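Long-range contacts in NAD_Gly3P_dh, NAD-dependent glycerol-3-phosphate dehydrogenase (Streptosporangium roseum, PDB 5OCM), which binds NADP and is studied as an imine reductase, an oxidoreductase that probably uses the reduced cofactor to turn imines into amines: residues Ala28-Trp32 / Ala47-Ala53; Gly95-Arg101 / Asp162-Ser167; Gly127-Leu133 / Ser151-Gly155; Val242-Ile246 / Pro259-Arg263. All blocks are in the same frame, centred on the assembly; numbering follows the deposited sequence.

Contact 1 of 4, residues Ala28-Trp32 / Ala47-Ala53; sequences ATTVW and AVLASSA
Val-31 is bonded through both its N and its O to the facing strand: its N donates to Val-48 O at 2.9 Å, and its O accepts from Ala-50 N, just past strand 48-49, at 3.0 Å. Thr-29 O takes the amide of Val-48. A water donates to both Val-31 O and Ala-50 O, so Val-31 O is held twice. Strands 29-32 and 48-49 run parallel and belong to a beta-alpha-beta unit of the Rossmann-type NADP domain, linked through helix 40-44; strand 48-49 ends the sheet within this chain.

Apolar contacts line the two faces. Val-31 and Leu-49 lie side by side and point the same way, CG2 of the valine 3.5 Å from CD2 of the leucine, while Val-31 CG1 rests on Ala-47 CB. On the other face Thr-30 CG2 packs 3.8 Å from Ala-50 CB; the hydroxyl of Thr-30 is bound by Thr-4.

The aromatic contact is made by the last residue of strand 29-32. With CG anti to the backbone N (chi1 172°), the Trp-32 indole swings over the start of helix 53-58. Ala-53 CB sits 3.6 Å from the centroid of the six-membered ring, 4° off its normal, a CH-pi contact, and Ala-53 N lies over the same face. Ala-50 O is at the ring edge. A serine in place of Trp-32 would probably leave the Ala-53 methyl without its aromatic cover and open a gap at the helix start.

The backbone bonds thus hold the strands together, while the CH-pi contact probably helps place the tryptophan, whose side chain is about 4 Å from the bound NADP.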
# COMPACT_ATOMS: atom_id res chain seq x y z
N ALA A 28 21.88 29.07 8.53
CA ALA A 28 22.47 29.81 7.43
C ALA A 28 22.74 28.85 6.28
O ALA A 28 23.46 27.85 6.49
CB ALA A 28 23.74 30.52 7.86
N THR A 29 22.19 29.15 5.13
CA THR A 29 22.15 28.22 4.02
C THR A 29 22.68 28.84 2.74
O THR A 29 22.19 29.88 2.29
CB THR A 29 20.70 27.70 3.81
OG1 THR A 29 20.22 27.16 5.03
CG2 THR A 29 20.66 26.66 2.77
N THR A 30 23.66 28.18 2.13
CA THR A 30 24.16 28.52 0.81
C THR A 30 23.60 27.50 -0.21
O THR A 30 23.53 26.30 0.07
CB THR A 30 25.68 28.51 0.75
OG1 THR A 30 26.18 29.55 1.63
CG2 THR A 30 26.22 28.74 -0.64
N VAL A 31 23.15 27.99 -1.36
CA VAL A 31 22.63 27.16 -2.41
C VAL A 31 23.30 27.36 -3.76
O VAL A 31 23.84 28.41 -4.05
CB VAL A 31 21.10 27.37 -2.57
CG1 VAL A 31 20.38 27.14 -1.24
CG2 VAL A 31 20.79 28.74 -3.10
N TRP A 32 23.24 26.32 -4.60
CA TRP A 32 23.77 26.36 -5.96
C TRP A 32 23.00 25.37 -6.80
O TRP A 32 22.59 24.30 -6.33
CB TRP A 32 25.26 26.02 -5.99
CG TRP A 32 25.79 25.87 -7.40
CD1 TRP A 32 26.25 26.87 -8.24
CD2 TRP A 32 25.89 24.67 -8.16
NE1 TRP A 32 26.62 26.36 -9.44
CE2 TRP A 32 26.41 25.01 -9.43
CE3 TRP A 32 25.55 23.34 -7.90
CZ2 TRP A 32 26.65 24.06 -10.43
CZ3 TRP A 32 25.78 22.38 -8.92
CH2 TRP A 32 26.33 22.75 -10.14
N ALA A 47 18.53 32.55 1.60
CA ALA A 47 19.61 31.70 1.10
C ALA A 47 20.68 32.56 0.43
O ALA A 47 20.35 33.58 -0.21
CB ALA A 47 19.09 30.72 0.08
N VAL A 48 21.93 32.17 0.57
CA VAL A 48 23.04 32.80 -0.13
C VAL A 48 23.24 32.09 -1.47
O VAL A 48 23.48 30.87 -1.47
CB VAL A 48 24.32 32.73 0.69
CG1 VAL A 48 25.49 33.38 -0.06
CG2 VAL A 48 24.14 33.36 2.05
N LEU A 49 23.14 32.81 -2.59
CA LEU A 49 23.26 32.16 -3.93
C LEU A 49 24.71 32.15 -4.34
O LEU A 49 25.28 33.21 -4.64
CB LEU A 49 22.50 32.92 -4.99
CG LEU A 49 21.03 33.21 -4.79
CD1 LEU A 49 20.25 33.59 -6.05
CD2 LEU A 49 20.38 32.14 -3.97
N ALA A 50 25.32 30.99 -4.36
CA ALA A 50 26.74 30.86 -4.76
C ALA A 50 26.80 30.91 -6.28
O ALA A 50 25.94 30.40 -6.94
CB ALA A 50 27.32 29.57 -4.23
N SER A 51 27.88 31.46 -6.82
CA SER A 51 28.08 31.51 -8.28
C SER A 51 28.53 30.16 -8.84
O SER A 51 28.29 29.90 -10.02
CB SER A 51 29.13 32.58 -8.67
OG SER A 51 30.31 32.31 -7.95
N SER A 52 29.15 29.31 -8.03
CA SER A 52 29.66 28.05 -8.51
C SER A 52 29.50 26.98 -7.46
O SER A 52 29.38 27.28 -6.29
CB SER A 52 31.13 28.21 -8.90
OG SER A 52 31.91 28.32 -7.72
N ALA A 53 29.52 25.71 -7.89
CA ALA A 53 29.44 24.61 -6.96
C ALA A 53 30.62 24.64 -6.01
O ALA A 53 30.49 24.34 -4.84
CB ALA A 53 29.40 23.28 -7.70
O HOH W 1 23.29 30.16 -6.52

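Contact 2 of 4, residues Gly95-Arg101 / Asp162-Ser167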
# COMPACT_ATOMS: atom_id res chain seq x y z
N GLY A 95 19.49 6.37 -6.19
CA GLY A 95 20.41 5.46 -6.92
C GLY A 95 20.39 4.07 -6.35
O GLY A 95 19.52 3.75 -5.54
N THR A 96 21.34 3.26 -6.76
CA THR A 96 21.44 1.85 -6.34
C THR A 96 22.49 1.74 -5.22
O THR A 96 23.32 2.66 -5.01
CB THR A 96 21.89 0.96 -7.50
OG1 THR A 96 23.20 1.38 -7.93
CG2 THR A 96 20.90 1.06 -8.68
N SER A 97 22.51 0.60 -4.57
CA SER A 97 23.47 0.34 -3.51
C SER A 97 24.91 0.34 -4.06
O SER A 97 25.83 0.88 -3.43
CB SER A 97 23.12 -0.95 -2.75
OG SER A 97 23.30 -2.08 -3.57
N GLU A 98 25.08 -0.21 -5.26
CA GLU A 98 26.37 -0.17 -5.92
C GLU A 98 26.87 1.27 -6.15
O GLU A 98 28.03 1.58 -5.93
CB GLU A 98 26.32 -0.90 -7.25
CG GLU A 98 27.68 -1.00 -7.94
CD GLU A 98 27.62 -1.84 -9.23
OE1 GLU A 98 26.61 -2.17 -9.86
OE2 GLU A 98 28.70 -2.17 -9.62
N GLN A 99 25.98 2.15 -6.60
CA GLN A 99 26.36 3.55 -6.83
C GLN A 99 26.76 4.24 -5.53
O GLN A 99 27.78 4.96 -5.48
CB GLN A 99 25.23 4.31 -7.53
CG GLN A 99 25.02 3.87 -8.96
CD GLN A 99 23.73 4.38 -9.60
OE1 GLN A 99 22.81 4.76 -8.90
NE2 GLN A 99 23.68 4.37 -10.92
N ALA A 100 26.00 3.97 -4.46
CA ALA A 100 26.28 4.56 -3.17
C ALA A 100 27.66 4.12 -2.68
O ALA A 100 28.42 4.95 -2.14
CB ALA A 100 25.22 4.18 -2.17
N ARG A 101 27.97 2.84 -2.84
CA ARG A 101 29.26 2.33 -2.37
C ARG A 101 30.42 2.91 -3.21
O ARG A 101 31.51 3.12 -2.67
CB ARG A 101 29.28 0.78 -2.36
CG ARG A 101 28.36 0.21 -1.31
CD ARG A 101 28.41 -1.29 -1.16
NE ARG A 101 27.24 -1.75 -0.36
CZ ARG A 101 26.20 -2.46 -0.79
NH1 ARG A 101 26.13 -2.86 -2.05
NH2 ARG A 101 25.20 -2.74 0.04
N ASP A 162 27.04 0.45 6.48
CA ASP A 162 27.13 0.26 5.05
C ASP A 162 26.38 1.33 4.29
O ASP A 162 25.14 1.36 4.30
CB ASP A 162 26.61 -1.16 4.66
CG ASP A 162 26.38 -1.34 3.16
OD1 ASP A 162 27.03 -0.72 2.28
OD2 ASP A 162 25.50 -2.17 2.84
N HIS A 163 27.10 2.15 3.55
CA HIS A 163 26.53 3.27 2.78
C HIS A 163 25.45 2.83 1.81
O HIS A 163 24.54 3.59 1.55
CB HIS A 163 27.62 4.00 2.03
CG HIS A 163 28.55 4.77 2.91
ND1 HIS A 163 29.73 4.25 3.40
CD2 HIS A 163 28.48 6.04 3.38
CE1 HIS A 163 30.36 5.16 4.10
NE2 HIS A 163 29.60 6.25 4.13
N GLY A 164 25.54 1.61 1.26
CA GLY A 164 24.53 1.08 0.35
C GLY A 164 23.20 0.76 0.92
O GLY A 164 22.23 0.56 0.19
N LEU A 165 23.06 0.72 2.24
CA LEU A 165 21.76 0.30 2.86
C LEU A 165 20.68 1.27 2.53
O LEU A 165 19.54 0.85 2.33
CB LEU A 165 21.88 0.22 4.39
CG LEU A 165 22.47 -1.07 4.95
CD1 LEU A 165 22.75 -0.85 6.46
CD2 LEU A 165 21.56 -2.26 4.66
N SER A 166 20.98 2.59 2.54
CA SER A 166 19.97 3.58 2.28
C SER A 166 19.27 3.35 0.94
O SER A 166 18.02 3.39 0.85
CB SER A 166 20.56 5.00 2.36
OG SER A 166 20.89 5.30 3.70
N SER A 167 20.06 3.05 -0.09
CA SER A 167 19.54 2.79 -1.42
C SER A 167 18.76 1.50 -1.54
O SER A 167 17.76 1.40 -2.27
CB SER A 167 20.70 2.85 -2.44
OG SER A 167 21.06 4.23 -2.58
O HOH W 2 18.42 5.83 -3.18
O HOH W 3 22.64 5.44 -4.65
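Arg-101 leaves helix 97-109 with CG anti to its carbonyl carbon (chi1 -68°) and runs extended from CG to NE, while Asp-162 turns its carboxylate anti to the backbone N (chi1 167°); the two charged groups meet side-on. The contact joins the Rossmann-type domain to the C-terminal domain at the start of the long helix 165-192, with two helix N-termini packed together. Arg-101 NE donates to Asp-162 OD1 at 2.8 Å, and NH2 donates to OD2 of the same carboxylate at 2.9 Å on its syn lone pair. The planes are only 21° apart, so the two bonds probably keep the groups nearly coplanar with each other and limit their rotation. OD1 has a second donor: Gly-164 N comes from above the carboxylate plane, a capping bond at the turn into the helix.

Gly-164 lies over one face of the guanidinium, and its CA is 3.9 Å from Arg-101 NH2. A side chain there would run into the arginine. Ser-97 CB packs 3.4 Å from Gly-164 O, while its hydroxyl binds Glu-248 of the second subunit. Ala-100 CB faces His-163 O.

At the start of helix 97-109, Thr-96 (the N-cap) and Gln-99 form a capping box, each side chain accepting from the other's backbone N. Ser-167 presses its CB against the peptide joining Thr-96 to Ser-97, and its OG shares one water with Gly-95 N and another with Thr-96 O.

Contact 3 of 4, residues Gly127-Leu133 / Ser151-Gly155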
# COMPACT_ATOMS: atom_id res chain seq x y z
N GLY A 127 10.68 18.96 5.90
CA GLY A 127 10.68 20.01 6.88
C GLY A 127 9.53 19.95 7.87
O GLY A 127 9.38 20.83 8.69
N THR A 128 8.72 18.92 7.80
CA THR A 128 7.64 18.68 8.76
C THR A 128 7.93 17.43 9.55
O THR A 128 8.75 16.58 9.20
CB THR A 128 6.25 18.55 8.07
OG1 THR A 128 6.10 17.26 7.39
CG2 THR A 128 6.03 19.65 7.08
N ALA A 129 7.17 17.29 10.62
CA ALA A 129 7.35 16.16 11.53
C ALA A 129 7.12 14.82 10.85
O ALA A 129 7.76 13.86 11.20
CB ALA A 129 6.50 16.29 12.81
N ASP A 130 6.25 14.75 9.87
CA ASP A 130 6.01 13.52 9.16
C ASP A 130 7.04 13.10 8.12
O ASP A 130 6.93 12.02 7.56
CB ASP A 130 4.66 13.61 8.47
CG ASP A 130 3.50 13.61 9.47
OD1 ASP A 130 3.68 13.13 10.61
OD2 ASP A 130 2.44 14.12 9.07
N ALA A 131 8.02 13.94 7.79
CA ALA A 131 8.98 13.49 6.80
C ALA A 131 9.86 12.41 7.36
O ALA A 131 10.36 12.57 8.47
CB ALA A 131 9.80 14.66 6.31
N PHE A 132 10.12 11.40 6.53
CA PHE A 132 10.94 10.24 6.91
C PHE A 132 12.19 10.23 6.02
O PHE A 132 12.06 10.31 4.81
CB PHE A 132 9.95 9.09 6.55
CG PHE A 132 10.40 7.70 6.85
CD1 PHE A 132 11.20 7.42 7.93
CD2 PHE A 132 9.88 6.64 6.09
CE1 PHE A 132 11.53 6.10 8.22
CE2 PHE A 132 10.26 5.35 6.34
CZ PHE A 132 11.02 5.06 7.43
N LEU A 133 13.38 10.16 6.62
CA LEU A 133 14.62 10.12 5.85
C LEU A 133 15.55 9.10 6.48
O LEU A 133 15.64 8.98 7.72
CB LEU A 133 15.31 11.50 5.82
CG LEU A 133 14.57 12.62 5.11
CD1 LEU A 133 13.69 13.39 6.16
CD2 LEU A 133 15.54 13.64 4.51
N SER A 151 16.20 19.04 10.65
CA SER A 151 15.41 20.08 10.01
C SER A 151 14.58 19.59 8.84
O SER A 151 13.56 20.18 8.51
CB SER A 151 16.30 21.24 9.52
OG SER A 151 16.86 21.88 10.66
N LEU A 152 15.07 18.53 8.19
CA LEU A 152 14.38 17.97 7.02
C LEU A 152 13.20 17.09 7.41
O LEU A 152 12.30 16.87 6.61
CB LEU A 152 15.34 17.18 6.17
CG LEU A 152 16.60 17.91 5.72
CD1 LEU A 152 17.50 17.01 4.92
CD2 LEU A 152 16.24 19.18 4.94
N GLY A 153 13.18 16.63 8.65
CA GLY A 153 12.11 15.76 9.14
C GLY A 153 12.39 15.08 10.44
O GLY A 153 13.51 14.60 10.68
N ALA A 154 11.37 15.00 11.27
CA ALA A 154 11.53 14.32 12.56
C ALA A 154 11.70 12.82 12.41
O ALA A 154 12.19 12.19 13.30
CB ALA A 154 10.34 14.60 13.50
N GLY A 155 11.35 12.26 11.27
CA GLY A 155 11.56 10.86 10.97
C GLY A 155 12.92 10.52 10.42
O GLY A 155 13.12 9.48 9.84
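Leu-133 and Leu-152 cross at about a right angle, CD2 of Leu-133 meeting both CB and CD1 of Leu-152 at 3.9 Å. The other methyl, CD1 of Leu-133, lies over the Leu-152 carbonyl. An unusual chi2 of 92° for Leu-133 turns its two methyls to these separate parts of Leu-152. Were Leu-133 an alanine, Leu-152 would probably lose its partner here and a gap would open beside the Gly-153 backbone.

Phe-132 points to another face and packs on Phe-204 of the second subunit. Strand 131-136 lies parallel to strand 155-160 at the far end of the sheet from strand 48-49, and helix 139-149 makes the crossover between them in this Rossmann-type domain. Gly-155 N donates to Ala-131 O at 3.0 Å, though the bond is bent to 135°.

Before the strand the chain makes a type I turn, Thr-128 to Ala-131. Ala-131 CB approaches Leu-152 O, 3.4 Å away, and Ala-154 CB sits against Ala-129 O. At Gly-153 a side chain would collide with Ala-131 O and Leu-133 CD1. Gly-127 N donates a hydrogen bond to Leu-152 O at 2.7 Å.

Contact 4 of 4, residues Val242-Ile246 / Pro259-Arg263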
# COMPACT_ATOMS: atom_id res chain seq x y z
N VAL A 242 -9.19 -12.63 -6.46
CA VAL A 242 -8.46 -12.06 -7.57
C VAL A 242 -9.30 -12.21 -8.83
O VAL A 242 -9.42 -11.27 -9.66
CB VAL A 242 -7.07 -12.66 -7.78
CG1 VAL A 242 -6.40 -12.04 -9.00
CG2 VAL A 242 -6.20 -12.46 -6.52
N ASP A 243 -9.91 -13.39 -9.00
CA ASP A 243 -10.80 -13.58 -10.16
C ASP A 243 -12.00 -12.66 -10.15
O ASP A 243 -12.42 -12.21 -11.24
CB ASP A 243 -11.24 -15.05 -10.27
CG ASP A 243 -10.12 -15.92 -10.83
OD1 ASP A 243 -9.06 -15.41 -11.35
OD2 ASP A 243 -10.33 -17.14 -10.88
N HIS A 244 -12.59 -12.40 -9.00
CA HIS A 244 -13.70 -11.45 -8.94
C HIS A 244 -13.23 -10.08 -9.45
O HIS A 244 -13.95 -9.41 -10.19
CB HIS A 244 -14.28 -11.31 -7.53
CG HIS A 244 -14.84 -12.58 -7.00
ND1 HIS A 244 -14.82 -12.91 -5.66
CD2 HIS A 244 -15.44 -13.61 -7.63
CE1 HIS A 244 -15.38 -14.11 -5.50
NE2 HIS A 244 -15.78 -14.54 -6.68
N LEU A 245 -12.02 -9.66 -9.03
CA LEU A 245 -11.50 -8.36 -9.50
C LEU A 245 -11.28 -8.35 -11.01
O LEU A 245 -11.63 -7.38 -11.67
CB LEU A 245 -10.20 -7.98 -8.74
CG LEU A 245 -9.47 -6.73 -9.20
CD1 LEU A 245 -10.38 -5.50 -9.19
CD2 LEU A 245 -8.24 -6.53 -8.33
N ILE A 246 -10.73 -9.43 -11.55
CA ILE A 246 -10.54 -9.54 -13.00
C ILE A 246 -11.90 -9.46 -13.70
O ILE A 246 -12.06 -8.66 -14.64
CB ILE A 246 -9.80 -10.82 -13.37
CG1 ILE A 246 -8.34 -10.69 -12.89
CG2 ILE A 246 -9.82 -11.01 -14.89
CD1 ILE A 246 -7.52 -11.96 -12.96
N PRO A 259 -4.32 -7.04 -11.88
CA PRO A 259 -4.75 -8.26 -11.26
C PRO A 259 -4.36 -9.50 -12.08
O PRO A 259 -4.23 -10.56 -11.51
CB PRO A 259 -6.29 -8.13 -11.17
CG PRO A 259 -6.61 -7.14 -12.22
CD PRO A 259 -5.45 -6.19 -12.24
N ARG A 260 -4.16 -9.38 -13.39
CA ARG A 260 -3.63 -10.51 -14.15
C ARG A 260 -2.23 -10.92 -13.71
O ARG A 260 -1.97 -12.12 -13.60
CB ARG A 260 -3.66 -10.30 -15.65
CG ARG A 260 -5.14 -10.49 -16.10
CD ARG A 260 -5.40 -10.55 -17.61
NE ARG A 260 -5.18 -9.27 -18.28
CZ ARG A 260 -4.08 -8.88 -18.93
NH1 ARG A 260 -4.08 -7.70 -19.51
NH2 ARG A 260 -2.98 -9.67 -19.08
N LEU A 261 -1.37 -9.95 -13.40
CA LEU A 261 -0.04 -10.30 -12.86
C LEU A 261 -0.16 -10.90 -11.45
O LEU A 261 0.54 -11.86 -11.12
CB LEU A 261 0.95 -9.13 -12.89
CG LEU A 261 2.36 -9.43 -12.35
CD1 LEU A 261 3.03 -10.62 -13.09
CD2 LEU A 261 3.25 -8.22 -12.42
N VAL A 262 -1.08 -10.36 -10.64
CA VAL A 262 -1.35 -10.91 -9.29
C VAL A 262 -1.74 -12.40 -9.44
O VAL A 262 -1.21 -13.26 -8.70
CB VAL A 262 -2.44 -10.11 -8.55
CG1 VAL A 262 -2.89 -10.80 -7.27
CG2 VAL A 262 -1.95 -8.67 -8.28
N ARG A 263 -2.64 -12.68 -10.37
CA ARG A 263 -3.11 -14.07 -10.61
C ARG A 263 -1.97 -14.96 -11.12
O ARG A 263 -1.80 -16.08 -10.61
CB ARG A 263 -4.30 -14.02 -11.60
CG ARG A 263 -5.06 -15.25 -11.92
CD ARG A 263 -5.32 -16.21 -10.81
NE ARG A 263 -6.62 -16.93 -11.10
CZ ARG A 263 -6.86 -18.23 -10.80
NH1 ARG A 263 -5.94 -18.98 -10.20
NH2 ARG A 263 -8.07 -18.69 -10.98
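Helices 235-252 and 257-271 run antiparallel where Val-242 to Ile-246 faces Pro-259 to Arg-263: the segment axes approach to 9.5 Å, and their directions differ by 153°. The CA atoms of Ile-246 and Pro-259 come nearest, 6.2 Å apart.

Pro-259 presents its ring to two residues of the facing helix. Its CB lies 3.7 Å from CG1 of Ile-246, whose side chain crosses obliquely, and close to CD2 of Leu-245, whose side chain crosses at about a right angle. One turn along, Val-242 splits its methyls: CG2 meets Val-262 CG1 at 3.8 Å, while CG1 lies against Pro-259 O and Arg-263 CB. Ile-246 CD1 approaches the same Arg-263 CB, so both Val-242 and Ile-246 rest on the aliphatic root of the arginine.

This is a helical hairpin in the all-helical C-terminal domain. Through Leu-245 and Pro-259 it rests on His-186 of helix 165-192, and Val-242 packs on Trp-178 of the second subunit, one of the residues lining the pocket of the bound trifluoroacetophenone hydrate.

The polar end is a two-bond salt bridge. Arg-263 goes out with CG anti to its backbone N and then bends at chi2, 38°, which brings its NE and NH2 round to Asp-243. NE donates to OD1 of Asp-243 at 2.9 Å and NH2 to OD2 at 2.7 Å, both from the syn side but tilted out of the carboxylate plane. The carboxylate and guanidinium planes are 48° apart, so the pair is twisted and the N-H bonds are bent. Asp-267 holds the remaining nitrogen, NH1, in a second salt bridge, so two carboxylates fix the rotation of the guanidinium.

Contacts 1 and 3 reach opposite ends of the same sheet, centres 23 Å apart, and the NADP cofactor lies about 4 Å from the side chain of Trp-32 in contact 1 and about 9 Å from that of Leu-133 in contact 3. Along the chain, contact 3 is nested within the loop closed by contact 2, and their nearest atoms are about 7 Å apart. Contact 2 joins this domain to the long helix leading to contact 4, which lies 52 Å from contact 1, centre to centre. Contacts 2, 3 and 4 all touch the second subunit; in contact 4, Val-242 comes within about 7 Å of a bound trifluoroacetophenone hydrate.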